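Local coordinates for protein catechol O-methyltransferase (Niastella koreensis, PDB 7CVW) that catalyses magnesium-dependent methyl transfer from S-adenosyl-L-methionine to catechol-like compounds, turning protocatechuic acid into vanillic and isovanillic acid in equal proportion, at residues I61-T66 with L85-Y90; I136-D141 with T160-D165. All coordinates share one frame; numbering follows the deposited sequence.

Interaction 1: I61-T66 with L85-Y90; sequences ILELGT and LITLEY. With SAH (S-adenosyl-L-homocysteine), chain E.
E63 and T87 meet side by side on the face of the sheet that also carries I61 and L85. Among the polar contacts, T87 OG1 donates to E63 OE1 over 2.6 Å, reaching the lone pair turned away from the other carboxylate oxygen. With OG1 anti to the backbone N (chi1 -175°), T87 turns its hydroxyl to the glutamate and leaves it 2.7 Å from T66 OG1. Helix 70-76 adds S71 OG on E63 OE2 and T72 OG1 on OE1, partnering both buried oxygens. Backbone bonds join the parallel strands: I86 N to I61 O, E63 N to I86 O, L88 N to E63 O, and past the strand end G65 N to L88 O. Apolar contacts flank the ladder, I61 CG2 against L85 CD1 (3.7 Å) on one face and L64 CD1 beside L88 CD1 (4.2 Å) on the other. Ligand contacts gather at the C-terminal ends. The E89 carboxylate forks, OE1 taking SAH O3' and OE2 taking SAH O2', each at 2.6 Å, while G65 O accepts from SAH N at 3.0 Å. A glycine turn after the first strand and a ribose-binding acid late in the second are the signature of the Rossmann-like class I methyltransferase.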
loop_
_atom_site.group_PDB
_atom_site.type_symbol
_atom_site.label_atom_id
_atom_site.label_comp_id
_atom_site.label_asym_id
_atom_site.label_seq_id
_atom_site.Cartn_x
_atom_site.Cartn_y
_atom_site.Cartn_z
ATOM N N ILE A 61 0.068 -13.594 -12.321
ATOM C CA ILE A 61 -0.373 -13.411 -10.914
ATOM C C ILE A 61 -0.812 -14.764 -10.371
ATOM O O ILE A 61 -1.441 -15.551 -11.132
ATOM C CB ILE A 61 -1.474 -12.346 -10.793
ATOM C CG1 ILE A 61 -0.966 -10.958 -11.216
ATOM C CG2 ILE A 61 -2.013 -12.316 -9.370
ATOM C CD1 ILE A 61 -2.057 -9.951 -11.293
ATOM N N LEU A 62 -0.456 -15.044 -9.119
ATOM C CA LEU A 62 -0.911 -16.259 -8.396
ATOM C C LEU A 62 -1.749 -15.815 -7.220
ATOM O O LEU A 62 -1.290 -14.960 -6.458
ATOM C CB LEU A 62 0.290 -17.074 -7.909
ATOM C CG LEU A 62 0.002 -18.299 -7.043
ATOM C CD1 LEU A 62 -0.824 -19.349 -7.768
ATOM C CD2 LEU A 62 1.307 -18.914 -6.613
ATOM N N GLU A 63 -2.909 -16.434 -7.039
ATOM C CA GLU A 63 -3.772 -16.168 -5.866
ATOM C C GLU A 63 -4.077 -17.479 -5.151
ATOM O O GLU A 63 -4.360 -18.494 -5.816
ATOM C CB GLU A 63 -5.068 -15.509 -6.311
ATOM C CG GLU A 63 -6.120 -15.416 -5.226
ATOM C CD GLU A 63 -7.352 -14.673 -5.710
ATOM O OE1 GLU A 63 -8.081 -15.245 -6.577
ATOM O OE2 GLU A 63 -7.580 -13.522 -5.255
ATOM N N LEU A 64 -3.988 -17.474 -3.835
ATOM C CA LEU A 64 -4.418 -18.627 -3.001
ATOM C C LEU A 64 -5.702 -18.198 -2.317
ATOM O O LEU A 64 -5.657 -17.232 -1.547
ATOM C CB LEU A 64 -3.360 -18.951 -1.948
ATOM C CG LEU A 64 -2.130 -19.715 -2.402
ATOM C CD1 LEU A 64 -1.499 -19.141 -3.633
ATOM C CD2 LEU A 64 -1.106 -19.782 -1.277
ATOM N N GLY A 65 -6.783 -18.903 -2.597
ATOM C CA GLY A 65 -8.070 -18.618 -1.973
ATOM C C GLY A 65 -8.919 -17.756 -2.883
ATOM O O GLY A 65 -8.804 -16.519 -2.848
ATOM N N THR A 66 -9.788 -18.368 -3.670
ATOM C CA THR A 66 -10.595 -17.653 -4.685
ATOM C C THR A 66 -11.922 -17.150 -4.105
ATOM O O THR A 66 -12.334 -16.012 -4.441
ATOM C CB THR A 66 -10.857 -18.597 -5.858
ATOM O OG1 THR A 66 -9.672 -19.327 -6.175
ATOM C CG2 THR A 66 -11.380 -17.857 -7.068
ATOM N N LEU A 85 -3.716 -15.091 -14.659
ATOM C CA LEU A 85 -3.846 -15.236 -13.195
ATOM C C LEU A 85 -4.261 -16.677 -12.898
ATOM O O LEU A 85 -5.253 -17.173 -13.442
ATOM C CB LEU A 85 -4.854 -14.212 -12.678
ATOM C CG LEU A 85 -4.939 -14.070 -11.157
ATOM C CD1 LEU A 85 -5.442 -12.689 -10.786
ATOM C CD2 LEU A 85 -5.819 -15.139 -10.555
ATOM N N ILE A 86 -3.488 -17.344 -12.068
ATOM C CA ILE A 86 -3.823 -18.705 -11.568
ATOM C C ILE A 86 -4.330 -18.549 -10.132
ATOM O O ILE A 86 -3.676 -17.883 -9.348
ATOM C CB ILE A 86 -2.584 -19.613 -11.649
ATOM C CG1 ILE A 86 -2.088 -19.740 -13.095
ATOM C CG2 ILE A 86 -2.913 -20.952 -11.033
ATOM C CD1 ILE A 86 -0.785 -20.504 -13.234
ATOM N N THR A 87 -5.513 -19.065 -9.825
ATOM C CA THR A 87 -6.081 -18.946 -8.455
ATOM C C THR A 87 -6.401 -20.344 -7.957
ATOM O O THR A 87 -6.914 -21.163 -8.761
ATOM C CB THR A 87 -7.251 -17.957 -8.460
ATOM O OG1 THR A 87 -7.714 -17.754 -7.114
ATOM C CG2 THR A 87 -8.383 -18.405 -9.351
ATOM N N LEU A 88 -6.125 -20.602 -6.684
ATOM C CA LEU A 88 -6.258 -21.943 -6.069
ATOM C C LEU A 88 -7.426 -21.918 -5.089
ATOM O O LEU A 88 -7.540 -20.977 -4.292
ATOM C CB LEU A 88 -4.968 -22.323 -5.358
ATOM C CG LEU A 88 -3.681 -22.170 -6.158
ATOM C CD1 LEU A 88 -2.487 -22.774 -5.422
ATOM C CD2 LEU A 88 -3.801 -22.677 -7.572
ATOM N N GLU A 89 -8.340 -22.875 -5.226
ATOM C CA GLU A 89 -9.543 -22.937 -4.381
ATOM C C GLU A 89 -9.842 -24.390 -4.039
ATOM O O GLU A 89 -10.108 -25.174 -4.960
ATOM C CB GLU A 89 -10.711 -22.295 -5.132
ATOM C CG GLU A 89 -12.031 -22.449 -4.394
ATOM C CD GLU A 89 -11.996 -21.913 -2.967
ATOM O OE1 GLU A 89 -11.600 -20.732 -2.755
ATOM O OE2 GLU A 89 -12.345 -22.677 -2.047
ATOM N N TYR A 90 -9.877 -24.712 -2.747
ATOM C CA TYR A 90 -10.079 -26.099 -2.235
ATOM C C TYR A 90 -11.531 -26.553 -2.404
ATOM O O TYR A 90 -11.744 -27.771 -2.637
ATOM C CB TYR A 90 -9.637 -26.146 -0.763
ATOM C CG TYR A 90 -10.057 -27.307 0.100
ATOM C CD1 TYR A 90 -9.822 -28.614 -0.303
ATOM C CD2 TYR A 90 -10.575 -27.102 1.367
ATOM C CE1 TYR A 90 -10.142 -29.687 0.512
ATOM C CE2 TYR A 90 -10.918 -28.156 2.185
ATOM C CZ TYR A 90 -10.705 -29.456 1.757
ATOM O OH TYR A 90 -11.025 -30.509 2.571
HETATM N N SAH E . -9.469 -13.809 -1.888
HETATM C CA SAH E . -10.934 -13.958 -1.778
HETATM C CB SAH E . -11.320 -14.537 -0.409
HETATM C CG SAH E . -10.731 -15.877 -0.114
HETATM S SD SAH E . -11.667 -16.521 1.331
HETATM C C SAH E . -11.533 -12.564 -1.977
HETATM O O SAH E . -12.436 -12.450 -2.724
HETATM O OXT SAH E . -11.043 -11.699 -1.334
HETATM C "C5'" SAH E . -10.702 -18.022 1.690
HETATM C "C4'" SAH E . -10.880 -19.065 0.622
HETATM O "O4'" SAH E . -9.849 -20.038 0.828
HETATM C "C3'" SAH E . -12.206 -19.858 0.647
HETATM O "O3'" SAH E . -12.861 -19.860 -0.607
HETATM C "C2'" SAH E . -11.783 -21.274 1.045
HETATM O "O2'" SAH E . -12.590 -22.284 0.504
HETATM C "C1'" SAH E . -10.368 -21.293 0.500
HETATM N N9 SAH E . -9.514 -22.315 1.061
HETATM C C8 SAH E . -9.585 -22.884 2.298
HETATM N N7 SAH E . -8.687 -23.810 2.488
HETATM C C5 SAH E . -7.978 -23.858 1.304
HETATM C C6 SAH E . -6.883 -24.633 0.872
HETATM N N6 SAH E . -6.313 -25.565 1.607
HETATM N N1 SAH E . -6.434 -24.428 -0.368
HETATM C C2 SAH E . -7.024 -23.494 -1.112
HETATM N N3 SAH E . -8.060 -22.727 -0.822
HETATM C C4 SAH E . -8.482 -22.934 0.420
#

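Interaction 2: I136-D141 with T160-D165; sequences IFIDAD and TLIVAD. With MG (magnesium ion), chain C; SAH (S-adenosyl-L-homocysteine), chain E.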
loop_
_atom_site.group_PDB
_atom_site.type_symbol
_atom_site.label_atom_id
_atom_site.label_comp_id
_atom_site.label_asym_id
_atom_site.label_seq_id
_atom_site.Cartn_x
_atom_site.Cartn_y
_atom_site.Cartn_z
ATOM N N ILE A 136 1.828 -12.224 -5.938
ATOM C CA ILE A 136 1.222 -13.421 -5.298
ATOM C C ILE A 136 0.351 -12.923 -4.166
ATOM O O ILE A 136 0.871 -12.143 -3.328
ATOM C CB ILE A 136 2.294 -14.422 -4.823
ATOM C CG1 ILE A 136 3.215 -14.815 -5.985
ATOM C CG2 ILE A 136 1.642 -15.638 -4.188
ATOM C CD1 ILE A 136 4.328 -15.745 -5.631
ATOM N N PHE A 137 -0.912 -13.329 -4.152
ATOM C CA PHE A 137 -1.877 -12.962 -3.092
ATOM C C PHE A 137 -2.205 -14.216 -2.304
ATOM O O PHE A 137 -2.835 -15.124 -2.842
ATOM C CB PHE A 137 -3.108 -12.272 -3.681
ATOM C CG PHE A 137 -4.116 -11.784 -2.670
ATOM C CD1 PHE A 137 -3.707 -11.031 -1.577
ATOM C CD2 PHE A 137 -5.479 -12.036 -2.813
ATOM C CE1 PHE A 137 -4.631 -10.575 -0.654
ATOM C CE2 PHE A 137 -6.394 -11.570 -1.883
ATOM C CZ PHE A 137 -5.972 -10.822 -0.819
ATOM N N ILE A 138 -1.756 -14.267 -1.060
ATOM C CA ILE A 138 -2.016 -15.381 -0.113
ATOM C C ILE A 138 -3.259 -15.043 0.706
ATOM O O ILE A 138 -3.220 -14.098 1.519
ATOM C CB ILE A 138 -0.814 -15.622 0.794
ATOM C CG1 ILE A 138 0.443 -15.898 -0.031
ATOM C CG2 ILE A 138 -1.132 -16.742 1.771
ATOM C CD1 ILE A 138 1.679 -16.097 0.805
ATOM N N ASP A 139 -4.341 -15.778 0.470
ATOM C CA ASP A 139 -5.629 -15.457 1.128
ATOM C C ASP A 139 -6.484 -16.709 1.260
ATOM O O ASP A 139 -7.693 -16.604 1.145
ATOM C CB ASP A 139 -6.355 -14.339 0.386
ATOM C CG ASP A 139 -7.432 -13.723 1.253
ATOM O OD1 ASP A 139 -7.264 -13.787 2.524
ATOM O OD2 ASP A 139 -8.438 -13.185 0.658
ATOM N N ALA A 140 -5.870 -17.838 1.590
ATOM C CA ALA A 140 -6.668 -19.079 1.689
ATOM C C ALA A 140 -6.882 -19.423 3.165
ATOM O O ALA A 140 -7.250 -18.564 3.885
ATOM C CB ALA A 140 -5.951 -20.194 0.964
ATOM N N ASP A 141 -6.742 -20.697 3.522
ATOM C CA ASP A 141 -6.792 -21.056 4.956
ATOM C C ASP A 141 -5.605 -20.408 5.664
ATOM O O ASP A 141 -4.579 -20.136 5.006
ATOM C CB ASP A 141 -6.879 -22.570 5.133
ATOM C CG ASP A 141 -5.845 -23.379 4.360
ATOM O OD1 ASP A 141 -5.318 -22.879 3.353
ATOM O OD2 ASP A 141 -5.563 -24.518 4.783
ATOM N N THR A 160 9.337 -9.650 -7.107
ATOM C CA THR A 160 7.962 -10.171 -6.906
ATOM C C THR A 160 7.392 -9.550 -5.631
ATOM O O THR A 160 8.094 -9.499 -4.605
ATOM C CB THR A 160 7.939 -11.689 -6.778
ATOM O OG1 THR A 160 8.284 -12.272 -8.040
ATOM C CG2 THR A 160 6.592 -12.188 -6.305
ATOM N N LEU A 161 6.124 -9.147 -5.690
ATOM C CA LEU A 161 5.355 -8.647 -4.542
ATOM C C LEU A 161 4.506 -9.795 -4.037
ATOM O O LEU A 161 3.710 -10.342 -4.837
ATOM C CB LEU A 161 4.463 -7.488 -4.976
ATOM C CG LEU A 161 3.500 -6.986 -3.915
ATOM C CD1 LEU A 161 4.239 -6.391 -2.736
ATOM C CD2 LEU A 161 2.533 -5.975 -4.530
ATOM N N ILE A 162 4.632 -10.101 -2.743
ATOM C CA ILE A 162 3.788 -11.104 -2.058
ATOM C C ILE A 162 2.954 -10.342 -1.044
ATOM O O ILE A 162 3.509 -9.577 -0.240
ATOM C CB ILE A 162 4.614 -12.218 -1.395
ATOM C CG1 ILE A 162 5.543 -12.882 -2.402
ATOM C CG2 ILE A 162 3.677 -13.231 -0.752
ATOM C CD1 ILE A 162 6.629 -13.728 -1.794
ATOM N N VAL A 163 1.643 -10.512 -1.136
ATOM C CA VAL A 163 0.651 -9.875 -0.236
ATOM C C VAL A 163 -0.063 -10.992 0.508
ATOM O O VAL A 163 -0.468 -11.970 -0.154
ATOM C CB VAL A 163 -0.353 -9.033 -1.037
ATOM C CG1 VAL A 163 -1.383 -8.393 -0.121
ATOM C CG2 VAL A 163 0.352 -7.995 -1.872
ATOM N N ALA A 164 -0.209 -10.872 1.816
ATOM C CA ALA A 164 -0.931 -11.870 2.629
ATOM C C ALA A 164 -2.032 -11.151 3.394
ATOM O O ALA A 164 -1.710 -10.206 4.134
ATOM C CB ALA A 164 0.000 -12.596 3.579
ATOM N N ASP A 165 -3.286 -11.561 3.225
ATOM C CA ASP A 165 -4.419 -10.879 3.891
ATOM C C ASP A 165 -4.653 -11.457 5.291
ATOM O O ASP A 165 -4.322 -12.631 5.537
ATOM C CB ASP A 165 -5.689 -10.980 3.040
ATOM C CG ASP A 165 -6.804 -10.031 3.420
ATOM O OD1 ASP A 165 -6.487 -8.972 3.988
ATOM O OD2 ASP A 165 -7.993 -10.349 3.119
HETATM MG MG MG C . -9.133 -12.438 3.119
HETATM N N SAH E . -9.469 -13.809 -1.888
HETATM C CA SAH E . -10.934 -13.958 -1.778
HETATM C CB SAH E . -11.320 -14.537 -0.409
HETATM C CG SAH E . -10.731 -15.877 -0.114
HETATM S SD SAH E . -11.667 -16.521 1.331
HETATM C C SAH E . -11.533 -12.564 -1.977
HETATM O O SAH E . -12.436 -12.450 -2.724
HETATM O OXT SAH E . -11.043 -11.699 -1.334
HETATM C "C5'" SAH E . -10.702 -18.022 1.690
HETATM C "C4'" SAH E . -10.880 -19.065 0.622
HETATM O "O4'" SAH E . -9.849 -20.038 0.828
HETATM C "C3'" SAH E . -12.206 -19.858 0.647
HETATM O "O3'" SAH E . -12.861 -19.860 -0.607
HETATM C "C2'" SAH E . -11.783 -21.274 1.045
HETATM O "O2'" SAH E . -12.590 -22.284 0.504
HETATM C "C1'" SAH E . -10.368 -21.293 0.500
HETATM N N9 SAH E . -9.514 -22.315 1.061
HETATM C C8 SAH E . -9.585 -22.884 2.298
HETATM N N7 SAH E . -8.687 -23.810 2.488
HETATM C C5 SAH E . -7.978 -23.858 1.304
HETATM C C6 SAH E . -6.883 -24.633 0.872
HETATM N N6 SAH E . -6.313 -25.565 1.607
HETATM N N1 SAH E . -6.434 -24.428 -0.368
HETATM C C2 SAH E . -7.024 -23.494 -1.112
HETATM N N3 SAH E . -8.060 -22.727 -0.822
HETATM C C4 SAH E . -8.482 -22.934 0.420
HETATM O O HOH W 1 -10.803 -11.579 1.652
HETATM O O HOH W 2 -10.016 -14.730 3.587
#
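D139 and D165 run alongside each other, with their carboxylate planes 62° apart and a magnesium ion between their tips. Followed outward, D139 begins with CB resting 3.5 Å above one face of the F137 ring, toward its rim. CG is anti to the backbone N (chi1 -163°), which carries the carboxylate toward the metal and the product SAH. D139 OD1 binds magnesium at 2.4 Å and packs 3.3 Å from D165 CB; D139 OD2, a longer 2.7 Å from the ion, also accepts a hydrogen bond from SAH N at 2.8 Å. One carboxylate thus fixes the metal and the ligand amino group together. D165 OD2 binds the ion at 2.4 Å, and two waters and N166 OD1 are further ligands. Behind the site, V163 N to I136 O, I138 N to V163 O and D165 N to I138 O are nearly straight bonds, holding the aspartates in register. F137 CD1 meets V163 CG1 at 3.8 Å, while I138 CD1 touches I162 CG2 on the other face. These two parallel strands are central in the sheet: 60-64 borders the first and antiparallel 213-220 the second, while helix 145-154 packs on the face bearing I136, I138 and I162.

How the interactions relate
Interaction 1 comes first along the chain, yet its centre lies only 9 Å from that of interaction 2 in one seven-stranded mixed sheet. Strands 60-64 and 133-138 are neighbours, so the order across it is 84-89, 60-64, 133-138, 160-165. The seam between the contacts is probably bonded through the backbone, L64 N to F137 O and F137 N to L62 O, both 2.8 Å. All four strands are parallel and end on the same side, with SAH over the first three ends and magnesium beside the fourth. Interaction 1 grips the ribose and, with interaction 2, the amino group, while 136-141 links SAH to magnesium and 160-165 adds a metal ligand. Parallel strand ends thus bring methyl-donor site and metal together.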